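Local coordinates for coenzyme A transferase (Yersinia pestis, PDB 3QLI), which binds coenzyme A and probably transfers it between carboxylic acids such as acetate, at residues A[222-227]-A[379-384]; A[229-234]-A[411-416]; A[238-243]-A[248-253]. All coordinates share one frame; numbering follows the deposited sequence.

Contact 1 (A[222-227]-A[379-384]); sequences TSISHI and IIATPS
Ile224, on helix 220-230, lies against Ala381 and Pro383 where strand 377-381 runs out into a loop, a helix-on-sheet contact in the C-terminal alpha/beta part of the CoA transferase fold. The apolar contact is carried almost entirely by the two branches of this isoleucine. Its CG2 methyl rests on the methyl of Ala381, with CG2 and CB 4.1 Å apart, while the longer branch reaches past the strand end. With CG2 anti to the backbone N and CG1 beside that nitrogen (chi1 -65°), the branches spread along the strand direction. An extended chi2 carries CD1 to the next peptide, where Ile224 CD1 is 3.8 Å from both Thr382 O and Pro383 N. The proline ring itself is only grazed, Ile224 CD1 standing 4.5 Å from Pro383 CD. Val413 of the neighbouring strand and Leu245 of helix 244-252 also pack on Ile224, which is buried.

No hydrogen bond crosses between the segments. On the helix, His226 ND1 donates to Thr222 O at 2.9 Å, nearly straight at 164°, with the acceptor close to the imidazole plane. Beyond the strand, the CB of Thr382 points away from the helix, and its side chain touches Arg393, a CoA-binding residue. Thr382 OG1 donates to Pro383 O at 2.7 Å, and the hydroxyl lies 17° out of that carbonyl's plane.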
ATOM      1  N   THR A 222      21.130  -1.830  22.324  1.00 22.11           N
ATOM      2  CA  THR A 222      21.280  -3.066  23.077  1.00 22.98           C
ATOM      3  C   THR A 222      19.907  -3.599  23.446  1.00 19.62           C
ATOM      4  O   THR A 222      19.588  -4.749  23.155  1.00 19.42           O
ATOM      5  CB  THR A 222      22.155  -2.898  24.327  1.00 22.72           C
ATOM      6  OG1 THR A 222      23.484  -2.554  23.918  1.00 28.20           O
ATOM      7  CG2 THR A 222      22.198  -4.198  25.125  1.00 26.67           C
ATOM      8  N   SER A 223      19.089  -2.761  24.074  1.00 18.69           N
ATOM      9  CA  SER A 223      17.753  -3.197  24.476  1.00 16.99           C
ATOM     10  C   SER A 223      16.900  -3.495  23.249  1.00 17.06           C
ATOM     11  O   SER A 223      16.179  -4.481  23.202  1.00 16.54           O
ATOM     12  CB  SER A 223      17.056  -2.121  25.301  1.00 19.98           C
ATOM     13  OG  SER A 223      15.665  -2.401  25.378  1.00 22.44           O
ATOM     14  N   ILE A 224      16.968  -2.610  22.262  1.00 17.92           N
ATOM     15  CA  ILE A 224      16.201  -2.810  21.041  1.00 15.87           C
ATOM     16  C   ILE A 224      16.551  -4.129  20.343  1.00 16.89           C
ATOM     17  O   ILE A 224      15.665  -4.861  19.922  1.00 16.15           O
ATOM     18  CB  ILE A 224      16.354  -1.619  20.095  1.00 17.35           C
ATOM     19  CG1 ILE A 224      15.736  -0.372  20.747  1.00 14.31           C
ATOM     20  CG2 ILE A 224      15.707  -1.946  18.720  1.00 18.34           C
ATOM     21  CD1 ILE A 224      15.913   0.925  19.934  1.00 18.15           C
ATOM     22  N   SER A 225      17.838  -4.444  20.213  1.00 16.80           N
ATOM     23  CA  SER A 225      18.204  -5.669  19.510  1.00 17.19           C
ATOM     24  C   SER A 225      17.681  -6.907  20.236  1.00 16.78           C
ATOM     25  O   SER A 225      17.349  -7.902  19.602  1.00 17.26           O
ATOM     26  CB  SER A 225      19.721  -5.763  19.283  1.00 18.30           C
ATOM     27  OG  SER A 225      20.404  -5.814  20.525  1.00 20.08           O
ATOM     28  N   HIS A 226      17.597  -6.856  21.565  1.00 19.40           N
ATOM     29  CA  HIS A 226      17.053  -7.996  22.306  1.00 17.97           C
ATOM     30  C   HIS A 226      15.536  -8.123  22.224  1.00 16.97           C
ATOM     31  O   HIS A 226      15.010  -9.232  22.143  1.00 18.71           O
ATOM     32  CB  HIS A 226      17.546  -8.012  23.753  1.00 19.16           C
ATOM     33  CG  HIS A 226      18.974  -8.440  23.869  1.00 22.84           C
ATOM     34  ND1 HIS A 226      20.023  -7.545  23.854  1.00 25.97           N
ATOM     35  CD2 HIS A 226      19.533  -9.673  23.925  1.00 25.23           C
ATOM     36  CE1 HIS A 226      21.167  -8.205  23.940  1.00 25.01           C
ATOM     37  NE2 HIS A 226      20.896  -9.499  23.982  1.00 28.36           N
ATOM     38  N   ILE A 227      14.828  -7.000  22.221  1.00 14.64           N
ATOM     39  CA  ILE A 227      13.375  -7.067  22.087  1.00 15.25           C
ATOM     40  C   ILE A 227      13.030  -7.619  20.695  1.00 16.49           C
ATOM     41  O   ILE A 227      12.164  -8.476  20.533  1.00 18.03           O
ATOM     42  CB  ILE A 227      12.744  -5.688  22.268  1.00 17.01           C
ATOM     43  CG1 ILE A 227      13.012  -5.164  23.683  1.00 17.07           C
ATOM     44  CG2 ILE A 227      11.242  -5.735  21.971  1.00 15.20           C
ATOM     45  CD1 ILE A 227      12.904  -3.650  23.772  1.00 16.60           C
ATOM     46  N   ILE A 379       8.255  -5.449  12.027  1.00 12.36           N
ATOM     47  CA  ILE A 379       8.751  -4.655  13.140  1.00 11.78           C
ATOM     48  C   ILE A 379       9.326  -3.348  12.600  1.00 12.31           C
ATOM     49  O   ILE A 379      10.108  -3.344  11.640  1.00 13.87           O
ATOM     50  CB  ILE A 379       9.870  -5.400  13.906  1.00 12.85           C
ATOM     51  CG1 ILE A 379       9.301  -6.672  14.546  1.00 17.23           C
ATOM     52  CG2 ILE A 379      10.500  -4.479  14.958  1.00 13.49           C
ATOM     53  CD1 ILE A 379      10.350  -7.724  14.892  1.00 16.51           C
ATOM     54  N   ILE A 380       8.925  -2.239  13.201  1.00 11.86           N
ATOM     55  CA  ILE A 380       9.537  -0.954  12.879  1.00 11.87           C
ATOM     56  C   ILE A 380      10.074  -0.420  14.202  1.00 14.47           C
ATOM     57  O   ILE A 380       9.343  -0.333  15.181  1.00 13.60           O
ATOM     58  CB  ILE A 380       8.532   0.019  12.268  1.00 13.24           C
ATOM     59  CG1 ILE A 380       8.124  -0.471  10.862  1.00 16.79           C
ATOM     60  CG2 ILE A 380       9.129   1.421  12.221  1.00 13.24           C
ATOM     61  CD1 ILE A 380       6.973   0.333  10.221  1.00 16.78           C
ATOM     62  N   ALA A 381      11.362  -0.101  14.234  1.00 12.03           N
ATOM     63  CA  ALA A 381      12.024   0.205  15.499  1.00 14.68           C
ATOM     64  C   ALA A 381      12.696   1.563  15.452  1.00 15.84           C
ATOM     65  O   ALA A 381      13.193   1.983  14.402  1.00 16.09           O
ATOM     66  CB  ALA A 381      13.059  -0.872  15.818  1.00 14.28           C
ATOM     67  N   THR A 382      12.729   2.245  16.594  1.00 15.62           N
ATOM     68  CA  THR A 382      13.519   3.468  16.716  1.00 14.73           C
ATOM     69  C   THR A 382      13.878   3.686  18.180  1.00 16.07           C
ATOM     70  O   THR A 382      13.107   3.310  19.065  1.00 15.45           O
ATOM     71  CB  THR A 382      12.739   4.713  16.236  1.00 16.69           C
ATOM     72  OG1 THR A 382      13.515   5.898  16.478  1.00 18.66           O
ATOM     73  CG2 THR A 382      11.418   4.835  16.983  1.00 16.92           C
ATOM     74  N   PRO A 383      15.055   4.285  18.441  1.00 16.87           N
ATOM     75  CA  PRO A 383      15.311   4.804  19.794  1.00 16.54           C
ATOM     76  C   PRO A 383      14.206   5.812  20.107  1.00 17.79           C
ATOM     77  O   PRO A 383      13.698   6.445  19.166  1.00 18.30           O
ATOM     78  CB  PRO A 383      16.640   5.558  19.651  1.00 21.19           C
ATOM     79  CG  PRO A 383      17.200   5.171  18.318  1.00 23.57           C
ATOM     80  CD  PRO A 383      16.089   4.672  17.464  1.00 19.87           C
ATOM     81  N   SER A 384      13.855   5.993  21.378  1.00 15.33           N
ATOM     82  CA  SER A 384      12.726   6.843  21.724  1.00 16.57           C
ATOM     83  C   SER A 384      13.040   8.331  21.639  1.00 16.77           C
ATOM     84  O   SER A 384      12.127   9.148  21.554  1.00 17.53           O
ATOM     85  CB  SER A 384      12.212   6.513  23.129  1.00 16.76           C
ATOM     86  OG  SER A 384      13.150   6.926  24.106  1.00 15.69           O
TER

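Contact 2 (A[229-234]-A[411-416]); sequences ADLVPD and YIVTEF
Leu231, in the turn that follows helix 220-230, spans two residues of strand 411-414 with its two methyls. The helix here packs on the mixed sheet of the C-terminal alpha/beta part, reaching the strand next to 377-381. Leu231 CD1 goes to Val413, 4.4 Å from its CG2, and Leu231 CD2 goes to the ring of Tyr411, 4.3 Å from CE1. The CD2 methyl meets that ring obliquely. A chi1 of -65° sends CG toward the strand, and chi2 turns the two methyls to separate residues, Tyr411 and Val413, whose CB atoms point the same way.

The Val413 end is the closely packed one: this valine is buried, and Ile224 and Ile227 of the helix and Ile379 of the next strand crowd round it. The Tyr411 end is looser, since both the tyrosine and Leu231 remain partly exposed, and the chain beyond Leu231 leads out to an exposed Asp234. Around the turn, Arg377 donates to Leu231 O and Arg256 to the carbonyls of Ala229 and Val232.

Between the segments themselves there is no hydrogen bond or salt bridge. With no directional bond across it, this light hydrophobic contact rests on the shape and burial of apolar carbon.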
ATOM      1  N   ALA A 229      14.996  -9.466  18.746  1.00 19.20           N
ATOM      2  CA  ALA A 229      15.398 -10.870  18.661  1.00 20.23           C
ATOM      3  C   ALA A 229      14.381 -11.796  19.333  1.00 20.07           C
ATOM      4  O   ALA A 229      14.172 -12.920  18.886  1.00 19.16           O
ATOM      5  CB  ALA A 229      16.800 -11.081  19.249  1.00 20.73           C
ATOM      6  N   ASP A 230      13.753 -11.333  20.407  1.00 18.26           N
ATOM      7  CA  ASP A 230      12.739 -12.142  21.075  1.00 19.62           C
ATOM      8  C   ASP A 230      11.536 -12.413  20.168  1.00 22.00           C
ATOM      9  O   ASP A 230      10.800 -13.375  20.376  1.00 18.55           O
ATOM     10  CB  ASP A 230      12.260 -11.471  22.363  1.00 21.21           C
ATOM     11  CG  ASP A 230      13.260 -11.587  23.503  1.00 27.61           C
ATOM     12  OD1 ASP A 230      14.251 -12.341  23.372  1.00 25.92           O
ATOM     13  OD2 ASP A 230      13.036 -10.922  24.542  1.00 27.02           O
ATOM     14  N   LEU A 231      11.341 -11.556  19.167  1.00 22.18           N
ATOM     15  CA  LEU A 231      10.216 -11.678  18.242  1.00 21.96           C
ATOM     16  C   LEU A 231      10.566 -12.499  16.998  1.00 22.53           C
ATOM     17  O   LEU A 231       9.730 -12.679  16.114  1.00 23.15           O
ATOM     18  CB  LEU A 231       9.719 -10.286  17.813  1.00 19.94           C
ATOM     19  CG  LEU A 231       9.123  -9.404  18.911  1.00 21.63           C
ATOM     20  CD1 LEU A 231       8.971  -7.964  18.440  1.00 20.74           C
ATOM     21  CD2 LEU A 231       7.787  -9.962  19.370  1.00 25.45           C
ATOM     22  N   VAL A 232      11.805 -12.980  16.930  1.00 20.71           N
ATOM     23  CA  VAL A 232      12.246 -13.840  15.835  1.00 19.31           C
ATOM     24  C   VAL A 232      12.294 -15.301  16.275  1.00 25.23           C
ATOM     25  O   VAL A 232      13.102 -15.671  17.132  1.00 24.45           O
ATOM     26  CB  VAL A 232      13.650 -13.436  15.349  1.00 17.81           C
ATOM     27  CG1 VAL A 232      14.051 -14.269  14.155  1.00 18.35           C
ATOM     28  CG2 VAL A 232      13.681 -11.947  14.995  1.00 15.38           C
ATOM     29  N   PRO A 233      11.432 -16.146  15.691  1.00 26.86           N
ATOM     30  CA  PRO A 233      11.453 -17.581  16.026  1.00 30.66           C
ATOM     31  C   PRO A 233      12.494 -18.352  15.214  1.00 31.78           C
ATOM     32  O   PRO A 233      12.924 -17.845  14.183  1.00 27.34           O
ATOM     33  CB  PRO A 233      10.051 -18.042  15.638  1.00 30.39           C
ATOM     34  CG  PRO A 233       9.649 -17.118  14.526  1.00 27.72           C
ATOM     35  CD  PRO A 233      10.310 -15.789  14.809  1.00 21.92           C
ATOM     36  N   ASP A 234      12.907 -19.545  15.652  1.00 30.05           N
ATOM     37  CA  ASP A 234      13.672 -20.398  14.741  1.00 32.80           C
ATOM     38  C   ASP A 234      12.851 -20.537  13.445  1.00 24.41           C
ATOM     39  O   ASP A 234      11.620 -20.510  13.470  1.00 24.44           O
ATOM     40  CB  ASP A 234      13.965 -21.785  15.338  1.00 31.73           C
ATOM     41  CG  ASP A 234      15.073 -21.772  16.404  1.00 37.26           C
ATOM     42  OD1 ASP A 234      16.049 -20.989  16.309  1.00 30.84           O
ATOM     43  OD2 ASP A 234      14.969 -22.586  17.345  1.00 48.47           O
ATOM     44  N   TYR A 411       4.043  -4.068  14.298  1.00 12.51           N
ATOM     45  CA  TYR A 411       4.760  -4.020  15.558  1.00 13.79           C
ATOM     46  C   TYR A 411       5.733  -2.860  15.588  1.00 14.05           C
ATOM     47  O   TYR A 411       6.526  -2.695  14.662  1.00 12.92           O
ATOM     48  CB  TYR A 411       5.606  -5.287  15.721  1.00 13.51           C
ATOM     49  CG  TYR A 411       4.952  -6.441  16.440  1.00 14.36           C
ATOM     50  CD1 TYR A 411       4.952  -6.512  17.826  1.00 16.74           C
ATOM     51  CD2 TYR A 411       4.365  -7.476  15.732  1.00 18.90           C
ATOM     52  CE1 TYR A 411       4.365  -7.574  18.484  1.00 23.19           C
ATOM     53  CE2 TYR A 411       3.776  -8.540  16.379  1.00 19.80           C
ATOM     54  CZ  TYR A 411       3.779  -8.585  17.754  1.00 23.58           C
ATOM     55  OH  TYR A 411       3.190  -9.647  18.398  1.00 27.90           O
ATOM     56  N   ILE A 412       5.696  -2.064  16.650  1.00 13.17           N
ATOM     57  CA  ILE A 412       6.699  -1.016  16.795  1.00 12.76           C
ATOM     58  C   ILE A 412       7.548  -1.340  18.015  1.00 13.82           C
ATOM     59  O   ILE A 412       7.073  -1.995  18.939  1.00 13.04           O
ATOM     60  CB  ILE A 412       6.075   0.367  16.959  1.00 12.77           C
ATOM     61  CG1 ILE A 412       5.059   0.374  18.108  1.00 14.29           C
ATOM     62  CG2 ILE A 412       5.438   0.813  15.623  1.00 13.29           C
ATOM     63  CD1 ILE A 412       4.576   1.783  18.490  1.00 14.47           C
ATOM     64  N   VAL A 413       8.798  -0.892  18.000  1.00 13.45           N
ATOM     65  CA  VAL A 413       9.740  -1.196  19.078  1.00 13.93           C
ATOM     66  C   VAL A 413      10.610   0.009  19.378  1.00 14.90           C
ATOM     67  O   VAL A 413      11.095   0.666  18.460  1.00 13.06           O
ATOM     68  CB  VAL A 413      10.671  -2.357  18.697  1.00 16.48           C
ATOM     69  CG1 VAL A 413      11.836  -2.483  19.716  1.00 17.15           C
ATOM     70  CG2 VAL A 413       9.872  -3.665  18.586  1.00 15.16           C
ATOM     71  N   THR A 414      10.787   0.305  20.669  1.00 15.41           N
ATOM     72  CA  THR A 414      11.806   1.249  21.122  1.00 13.38           C
ATOM     73  C   THR A 414      12.594   0.532  22.224  1.00 13.70           C
ATOM     74  O   THR A 414      12.344  -0.639  22.502  1.00 14.31           O
ATOM     75  CB  THR A 414      11.204   2.564  21.705  1.00 13.57           C
ATOM     76  OG1 THR A 414      10.580   2.288  22.969  1.00 14.20           O
ATOM     77  CG2 THR A 414      10.173   3.215  20.753  1.00 12.54           C
ATOM     78  N   GLU A 415      13.532   1.227  22.855  1.00 14.11           N
ATOM     79  CA  GLU A 415      14.289   0.621  23.949  1.00 14.87           C
ATOM     80  C   GLU A 415      13.393   0.276  25.154  1.00 15.47           C
ATOM     81  O   GLU A 415      13.793  -0.478  26.051  1.00 15.26           O
ATOM     82  CB  GLU A 415      15.480   1.506  24.359  1.00 17.43           C
ATOM     83  CG  GLU A 415      15.133   2.805  25.096  1.00 15.93           C
ATOM     84  CD  GLU A 415      14.933   4.000  24.170  1.00 18.01           C
ATOM     85  OE1 GLU A 415      14.581   3.813  22.982  1.00 16.84           O
ATOM     86  OE2 GLU A 415      15.135   5.144  24.629  1.00 18.09           O
ATOM     87  N   PHE A 416      12.165   0.783  25.155  1.00 13.16           N
ATOM     88  CA  PHE A 416      11.222   0.481  26.254  1.00 15.84           C
ATOM     89  C   PHE A 416      10.206  -0.642  25.993  1.00 18.92           C
ATOM     90  O   PHE A 416       9.357  -0.933  26.835  1.00 15.97           O
ATOM     91  CB  PHE A 416      10.516   1.758  26.713  1.00 18.43           C
ATOM     92  CG  PHE A 416      11.471   2.811  27.203  1.00 17.40           C
ATOM     93  CD1 PHE A 416      12.202   2.613  28.366  1.00 18.55           C
ATOM     94  CD2 PHE A 416      11.674   3.969  26.479  1.00 14.88           C
ATOM     95  CE1 PHE A 416      13.100   3.576  28.818  1.00 18.59           C
ATOM     96  CE2 PHE A 416      12.562   4.940  26.922  1.00 18.10           C
ATOM     97  CZ  PHE A 416      13.281   4.743  28.087  1.00 19.39           C
TER

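Contact 3 (A[238-243]-A[248-253]); sequences LQMGVG and LVCGVL
Met240 and Cys250 meet sulfur to sulfur in a fully buried, apolar contact between strand 237-240 and the helix that follows it, 244-252. Met240 SD and Cys250 SG are 3.4 Å apart, a close non-bonded approach, and the methionine methyl CE stands 3.9 Å from the same SG. Met240 starts with CG placed between the backbone N and the carbonyl carbon (chi1 61°), extends through chi2, then bends at chi3 (72°). That bend folds CE back toward Leu238, Met240 CE lying 4.1 Å from Leu238 CD1, and leaves SD as the atom nearest Cys250. Met240 CE also comes within 4.4 Å of Val249 CG1. On the helix, the first torsion of Cys250 places SG beside the backbone N, on the side where Met240 SD lies. Leu273 of helix 268-276 also touches Cys250, and Leu270 touches Met240, closing the sulfur pair in from another element.

The segments are the first strand and the helix of a beta-alpha-beta unit that ends in strand 260-261, in the parallel part of the mixed sheet. The turn between strand and helix carries Val242, which binds CoA, and Gly243 at the N-cap position. Gly243 has a positive phi of 128°, at which a side chain would be jammed against the preceding carbonyl oxygen. Ala244, at the helix start, binds CoA as well, so both CoA-binding residues lie between the packed strand and the packed part of the helix.

Farther from that turn, Leu238 and Leu253 form a second apolar pair. They reach toward each other tip to tip, their CD1 methyls 4.1 Å apart. Leu273 packs on Leu238 too, and both leucines are buried.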
ATOM      1  N   LEU A 238      14.079 -13.785   7.211  1.00 13.19           N
ATOM      2  CA  LEU A 238      14.449 -12.414   7.556  1.00 12.76           C
ATOM      3  C   LEU A 238      14.518 -11.439   6.385  1.00 11.66           C
ATOM      4  O   LEU A 238      15.025 -11.767   5.306  1.00 12.79           O
ATOM      5  CB  LEU A 238      15.818 -12.414   8.221  1.00 13.47           C
ATOM      6  CG  LEU A 238      16.006 -13.235   9.494  1.00 16.66           C
ATOM      7  CD1 LEU A 238      17.463 -13.158   9.922  1.00 19.67           C
ATOM      8  CD2 LEU A 238      15.083 -12.704  10.579  1.00 15.25           C
ATOM      9  N   GLN A 239      14.010 -10.234   6.622  1.00 12.65           N
ATOM     10  CA  GLN A 239      14.396  -9.060   5.831  1.00 11.77           C
ATOM     11  C   GLN A 239      14.895  -8.014   6.814  1.00 15.20           C
ATOM     12  O   GLN A 239      14.285  -7.823   7.867  1.00 14.40           O
ATOM     13  CB  GLN A 239      13.227  -8.493   5.033  1.00 10.89           C
ATOM     14  CG  GLN A 239      13.549  -7.132   4.383  1.00  9.79           C
ATOM     15  CD  GLN A 239      13.073  -5.953   5.221  1.00 16.67           C
ATOM     16  OE1 GLN A 239      12.140  -6.083   6.019  1.00 14.04           O
ATOM     17  NE2 GLN A 239      13.720  -4.793   5.046  1.00 16.79           N
ATOM     18  N   MET A 240      16.013  -7.357   6.503  1.00 14.01           N
ATOM     19  CA  MET A 240      16.386  -6.187   7.290  1.00 17.78           C
ATOM     20  C   MET A 240      17.204  -5.169   6.509  1.00 20.98           C
ATOM     21  O   MET A 240      17.722  -5.475   5.444  1.00 20.00           O
ATOM     22  CB  MET A 240      17.097  -6.574   8.586  1.00 23.65           C
ATOM     23  CG  MET A 240      18.388  -7.327   8.413  1.00 23.86           C
ATOM     24  SD  MET A 240      18.990  -7.814  10.064  1.00 33.44           S
ATOM     25  CE  MET A 240      17.829  -9.095  10.510  1.00 23.06           C
ATOM     26  N   GLY A 241      17.306  -3.961   7.057  1.00 27.06           N
ATOM     27  CA  GLY A 241      18.070  -2.888   6.441  1.00 25.82           C
ATOM     28  C   GLY A 241      19.543  -2.934   6.814  1.00 31.28           C
ATOM     29  O   GLY A 241      20.067  -3.966   7.247  1.00 31.79           O
ATOM     30  N   VAL A 242      20.216  -1.800   6.650  1.00 28.38           N
ATOM     31  CA  VAL A 242      21.637  -1.689   6.955  1.00 31.58           C
ATOM     32  C   VAL A 242      21.820  -0.836   8.214  1.00 32.21           C
ATOM     33  O   VAL A 242      20.916  -0.099   8.603  1.00 27.24           O
ATOM     34  CB  VAL A 242      22.408  -1.035   5.787  1.00 35.73           C
ATOM     35  CG1 VAL A 242      22.411  -1.943   4.565  1.00 32.43           C
ATOM     36  CG2 VAL A 242      21.790   0.318   5.444  1.00 34.61           C
ATOM     37  N   GLY A 243      22.980  -0.958   8.857  1.00 34.99           N
ATOM     38  CA  GLY A 243      23.294  -0.139  10.018  1.00 32.70           C
ATOM     39  C   GLY A 243      23.752  -0.921  11.235  1.00 31.18           C
ATOM     40  O   GLY A 243      23.820  -2.155  11.214  1.00 29.49           O
ATOM     41  N   LEU A 248      23.556  -5.617  15.100  1.00 25.13           N
ATOM     42  CA  LEU A 248      23.426  -6.058  16.488  1.00 24.30           C
ATOM     43  C   LEU A 248      22.355  -7.124  16.622  1.00 24.11           C
ATOM     44  O   LEU A 248      22.500  -8.079  17.389  1.00 23.27           O
ATOM     45  CB  LEU A 248      23.065  -4.881  17.398  1.00 26.23           C
ATOM     46  CG  LEU A 248      24.121  -4.377  18.380  1.00 31.07           C
ATOM     47  CD1 LEU A 248      25.355  -3.906  17.638  1.00 36.04           C
ATOM     48  CD2 LEU A 248      23.551  -3.258  19.238  1.00 30.07           C
ATOM     49  N   VAL A 249      21.253  -6.942  15.897  1.00 22.60           N
ATOM     50  CA  VAL A 249      20.199  -7.945  15.892  1.00 19.52           C
ATOM     51  C   VAL A 249      20.765  -9.274  15.394  1.00 22.14           C
ATOM     52  O   VAL A 249      20.618 -10.309  16.043  1.00 22.93           O
ATOM     53  CB  VAL A 249      19.013  -7.502  15.016  1.00 24.25           C
ATOM     54  CG1 VAL A 249      18.003  -8.635  14.860  1.00 19.67           C
ATOM     55  CG2 VAL A 249      18.360  -6.258  15.618  1.00 22.64           C
ATOM     56  N   CYS A 250      21.434  -9.238  14.243  1.00 22.14           N
ATOM     57  CA  CYS A 250      22.075 -10.438  13.712  1.00 22.31           C
ATOM     58  C   CYS A 250      23.045 -11.059  14.708  1.00 22.66           C
ATOM     59  O   CYS A 250      23.165 -12.284  14.784  1.00 24.71           O
ATOM     60  CB  CYS A 250      22.797 -10.121  12.406  1.00 22.02           C
ATOM     61  SG  CYS A 250      21.644  -9.718  11.087  1.00 22.57           S
ATOM     62  N   GLY A 251      23.745 -10.213  15.457  1.00 23.27           N
ATOM     63  CA  GLY A 251      24.594 -10.688  16.539  1.00 28.35           C
ATOM     64  C   GLY A 251      23.811 -11.504  17.556  1.00 26.35           C
ATOM     65  O   GLY A 251      24.255 -12.571  17.986  1.00 26.50           O
ATOM     66  N   VAL A 252      22.645 -11.005  17.960  1.00 24.41           N
ATOM     67  CA  VAL A 252      21.833 -11.739  18.926  1.00 24.24           C
ATOM     68  C   VAL A 252      21.319 -13.032  18.310  1.00 23.56           C
ATOM     69  O   VAL A 252      21.171 -14.039  18.994  1.00 26.52           O
ATOM     70  CB  VAL A 252      20.642 -10.904  19.463  1.00 23.12           C
ATOM     71  CG1 VAL A 252      19.794 -11.737  20.378  1.00 25.81           C
ATOM     72  CG2 VAL A 252      21.140  -9.686  20.200  1.00 22.57           C
ATOM     73  N   LEU A 253      21.070 -13.013  17.004  1.00 24.49           N
ATOM     74  CA  LEU A 253      20.488 -14.178  16.337  1.00 23.21           C
ATOM     75  C   LEU A 253      21.487 -15.294  16.036  1.00 22.97           C
ATOM     76  O   LEU A 253      21.112 -16.313  15.454  1.00 20.14           O
ATOM     77  CB  LEU A 253      19.787 -13.761  15.048  1.00 20.10           C
ATOM     78  CG  LEU A 253      18.640 -12.770  15.235  1.00 19.87           C
ATOM     79  CD1 LEU A 253      17.984 -12.467  13.892  1.00 19.02           C
ATOM     80  CD2 LEU A 253      17.618 -13.351  16.216  1.00 20.63           C
TER

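All three contacts join helices to one mixed sheet in the C-terminal half of the chain. Contacts 1 and 2 share helix 220-230 and reach the neighbouring strands 377-381 and 411-414; their centres are about 7 Å apart, and their segments alternate along the sequence. Contact 3 is local, a strand and the next helix, lying between the two halves of both other contacts in the chain and about 11 Å from the centre of each. Helices 220-230 and 244-252 lie side by side, with Ala229 CB 3.3 Å from Val252 CG1. The long-range pair thus fastens distant chain parts to the sheet, while contact 3 contains CoA-binding Val242 and contact 1 lies beside Arg393.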